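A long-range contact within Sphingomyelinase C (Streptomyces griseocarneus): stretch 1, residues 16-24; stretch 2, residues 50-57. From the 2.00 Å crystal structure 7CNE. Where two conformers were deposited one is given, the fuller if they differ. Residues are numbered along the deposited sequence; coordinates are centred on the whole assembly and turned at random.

Stretch 1, residues 16-24: NTFLMSTGL
Stretch 2 (50-57) VLQEAFDN

Parallel strands need not stay regular to remain joined: where the extended backbone breaks down, side chains can add to backbone bonds that continue in altered form. Residues 16-24 and 50-57 of sphingomyelinase C illustrate the principle. Their strands run in the same direction, with axes at 23° and 4.6 Å apart at closest approach, and the contact buries 613 Å². The clearest parallel bridge pairs Asn16 with Gln52, CA to CA 4.4 Å; the register then slips by one residue, Thr17 having no partner of its own in the CA pairing, and runs on through Phe18-Glu53, Leu19-Ala54 and Met20-Phe55 to Ser21-Asp56 (CA to CA 4.0 Å).

The backbone bonds span this slip. Thr17 N donates to Gln52 O (2.9 Å, nearly straight at 170°) and Leu19 N to Glu53 O (2.9 Å, bent to 139°). Between them both chains kink: Phe18 (phi/psi 50/50) and Glu53 (57/30) adopt left-handed conformations. Beyond the kinks, Leu19 O receives Asp56 N at 2.9 Å and, weakly, Phe55 N at 3.0 Å.

Side-chain hydrogen bonds reinforce both ends. Thr17, chi1 p, holds OG1 on the same side as its amide, so that N and OG1 converge on Gln52 O (OG1 to O 2.8 Å). Asn16, chi1 t, extends ND2 to Glu53 OE2 (2.9 Å, 168°), an amide meeting a carboxylate; Glu53 reaches it with chi1 m and chi2 t. Asn16 OD1 meanwhile accepts Phe18 N (3.1 Å), bracing the kink. At the far end Asp56, chi1 t, accepts through OD1 from both Thr22 N (2.7 Å) and Thr22 OG1 (2.6 Å; chi1 p), while its side chain also caps the helix that follows. A water bonded to Ser21 OG (2.8 Å) and Gly23 N (3.1 Å) donates weakly to Asp56 OD1 (3.4 Å).

Thr17 CG2 lies 3.8 Å from Leu51 CD2, and Met20 CE approaches Phe55 (chi1 m) CD2 at 4.5 Å.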

# COMPACT_ATOMS: atom_id res chain seq x y z
N ASN A 16 4.23 -1.95 2.69
CA ASN A 16 4.66 -2.70 1.52
C ASN A 16 5.41 -3.93 2.01
O ASN A 16 6.49 -3.81 2.59
CB ASN A 16 5.55 -1.82 0.63
CG ASN A 16 5.99 -2.53 -0.65
OD1 ASN A 16 6.31 -3.72 -0.64
ND2 ASN A 16 6.02 -1.78 -1.76
N THR A 17 4.84 -5.12 1.76
CA THR A 17 5.31 -6.36 2.36
C THR A 17 6.44 -7.05 1.60
O THR A 17 7.04 -7.98 2.15
CB THR A 17 4.17 -7.37 2.48
OG1 THR A 17 3.73 -7.74 1.16
CG2 THR A 17 3.00 -6.80 3.28
N PHE A 18 6.73 -6.65 0.36
CA PHE A 18 7.78 -7.28 -0.44
C PHE A 18 7.64 -8.81 -0.45
O PHE A 18 8.59 -9.56 -0.17
CB PHE A 18 9.16 -6.86 0.05
CG PHE A 18 10.29 -7.30 -0.83
CD1 PHE A 18 10.27 -7.03 -2.19
CD2 PHE A 18 11.37 -8.00 -0.31
CE1 PHE A 18 11.31 -7.43 -3.02
CE2 PHE A 18 12.42 -8.41 -1.13
CZ PHE A 18 12.38 -8.13 -2.48
N LEU A 19 6.43 -9.29 -0.75
CA LEU A 19 6.18 -10.73 -0.83
C LEU A 19 6.05 -11.14 -2.29
O LEU A 19 4.97 -11.44 -2.80
CB LEU A 19 4.94 -11.10 -0.03
CG LEU A 19 5.05 -10.94 1.48
CD1 LEU A 19 3.69 -11.18 2.12
CD2 LEU A 19 6.12 -11.88 2.05
N MET A 20 7.20 -11.14 -2.97
CA MET A 20 7.24 -11.56 -4.36
C MET A 20 6.89 -13.04 -4.46
O MET A 20 7.05 -13.81 -3.51
CB MET A 20 8.62 -11.29 -4.96
CG MET A 20 9.04 -9.82 -4.86
SD MET A 20 10.00 -9.19 -6.27
CE MET A 20 8.68 -8.79 -7.41
N SER A 21 6.41 -13.42 -5.64
CA SER A 21 6.04 -14.81 -5.90
C SER A 21 7.19 -15.75 -5.56
O SER A 21 8.35 -15.51 -5.93
CB SER A 21 5.65 -14.95 -7.38
OG SER A 21 5.97 -16.24 -7.88
N THR A 22 6.88 -16.81 -4.81
CA THR A 22 7.92 -17.75 -4.41
C THR A 22 8.29 -18.71 -5.53
O THR A 22 9.38 -19.29 -5.48
CB THR A 22 7.51 -18.55 -3.17
OG1 THR A 22 6.23 -19.16 -3.38
CG2 THR A 22 7.48 -17.63 -1.93
N GLY A 23 7.42 -18.93 -6.51
CA GLY A 23 7.82 -19.73 -7.65
C GLY A 23 8.93 -19.07 -8.44
O GLY A 23 9.89 -19.72 -8.85
N LEU A 24 8.83 -17.75 -8.62
CA LEU A 24 9.87 -16.97 -9.31
C LEU A 24 11.08 -16.72 -8.42
O LEU A 24 12.22 -16.74 -8.90
CB LEU A 24 9.28 -15.64 -9.77
CG LEU A 24 8.15 -15.74 -10.80
CD1 LEU A 24 7.64 -14.36 -11.21
CD2 LEU A 24 8.61 -16.54 -12.01
N VAL A 50 -3.61 -1.64 5.02
CA VAL A 50 -3.48 -1.70 3.56
C VAL A 50 -2.08 -2.23 3.26
O VAL A 50 -1.07 -1.62 3.65
CB VAL A 50 -3.70 -0.33 2.90
CG1 VAL A 50 -3.64 -0.46 1.38
CG2 VAL A 50 -5.06 0.26 3.30
N LEU A 51 -2.02 -3.36 2.55
CA LEU A 51 -0.77 -4.00 2.19
C LEU A 51 -0.49 -3.84 0.70
O LEU A 51 -1.42 -3.86 -0.12
CB LEU A 51 -0.80 -5.49 2.53
CG LEU A 51 -1.09 -5.82 4.00
CD1 LEU A 51 -1.13 -7.34 4.17
CD2 LEU A 51 -0.02 -5.19 4.88
N GLN A 52 0.79 -3.72 0.36
CA GLN A 52 1.23 -3.79 -1.02
C GLN A 52 2.20 -4.95 -1.19
O GLN A 52 2.73 -5.49 -0.22
CB GLN A 52 1.92 -2.49 -1.47
CG GLN A 52 1.07 -1.24 -1.31
CD GLN A 52 1.13 -0.69 0.11
OE1 GLN A 52 2.20 -0.70 0.74
NE2 GLN A 52 -0.00 -0.21 0.62
N GLU A 53 2.41 -5.32 -2.46
CA GLU A 53 3.34 -6.37 -2.89
C GLU A 53 3.05 -7.72 -2.24
O GLU A 53 3.95 -8.54 -2.04
CB GLU A 53 4.80 -5.93 -2.68
CG GLU A 53 5.12 -4.69 -3.50
CD GLU A 53 6.61 -4.42 -3.67
OE1 GLU A 53 7.43 -5.33 -3.42
OE2 GLU A 53 6.97 -3.28 -4.05
N ALA A 54 1.78 -7.98 -1.93
CA ALA A 54 1.35 -9.29 -1.45
C ALA A 54 1.12 -10.21 -2.66
O ALA A 54 0.01 -10.66 -2.93
CB ALA A 54 0.11 -9.16 -0.58
N PHE A 55 2.20 -10.46 -3.39
CA PHE A 55 2.13 -11.09 -4.71
C PHE A 55 2.09 -12.61 -4.63
O PHE A 55 1.43 -13.27 -5.44
CB PHE A 55 3.34 -10.69 -5.56
CG PHE A 55 3.38 -9.23 -5.94
CD1 PHE A 55 2.29 -8.61 -6.52
CD2 PHE A 55 4.55 -8.49 -5.74
CE1 PHE A 55 2.35 -7.27 -6.90
CE2 PHE A 55 4.62 -7.15 -6.11
CZ PHE A 55 3.53 -6.54 -6.69
N ASP A 56 2.85 -13.20 -3.70
CA ASP A 56 2.85 -14.64 -3.56
C ASP A 56 1.52 -15.10 -2.99
O ASP A 56 1.15 -14.71 -1.87
CB ASP A 56 4.00 -15.09 -2.66
CG ASP A 56 4.08 -16.60 -2.57
OD1 ASP A 56 4.48 -17.22 -3.57
OD2 ASP A 56 3.70 -17.15 -1.52
N ASN A 57 0.79 -15.91 -3.77
CA ASN A 57 -0.58 -16.26 -3.39
C ASN A 57 -0.63 -16.96 -2.04
O ASN A 57 -1.51 -16.66 -1.22
CB ASN A 57 -1.21 -17.14 -4.47
CG ASN A 57 -1.64 -16.34 -5.70
OD1 ASN A 57 -1.08 -15.29 -6.00
ND2 ASN A 57 -2.63 -16.86 -6.41
O HOH W 1 4.42 -18.32 -6.79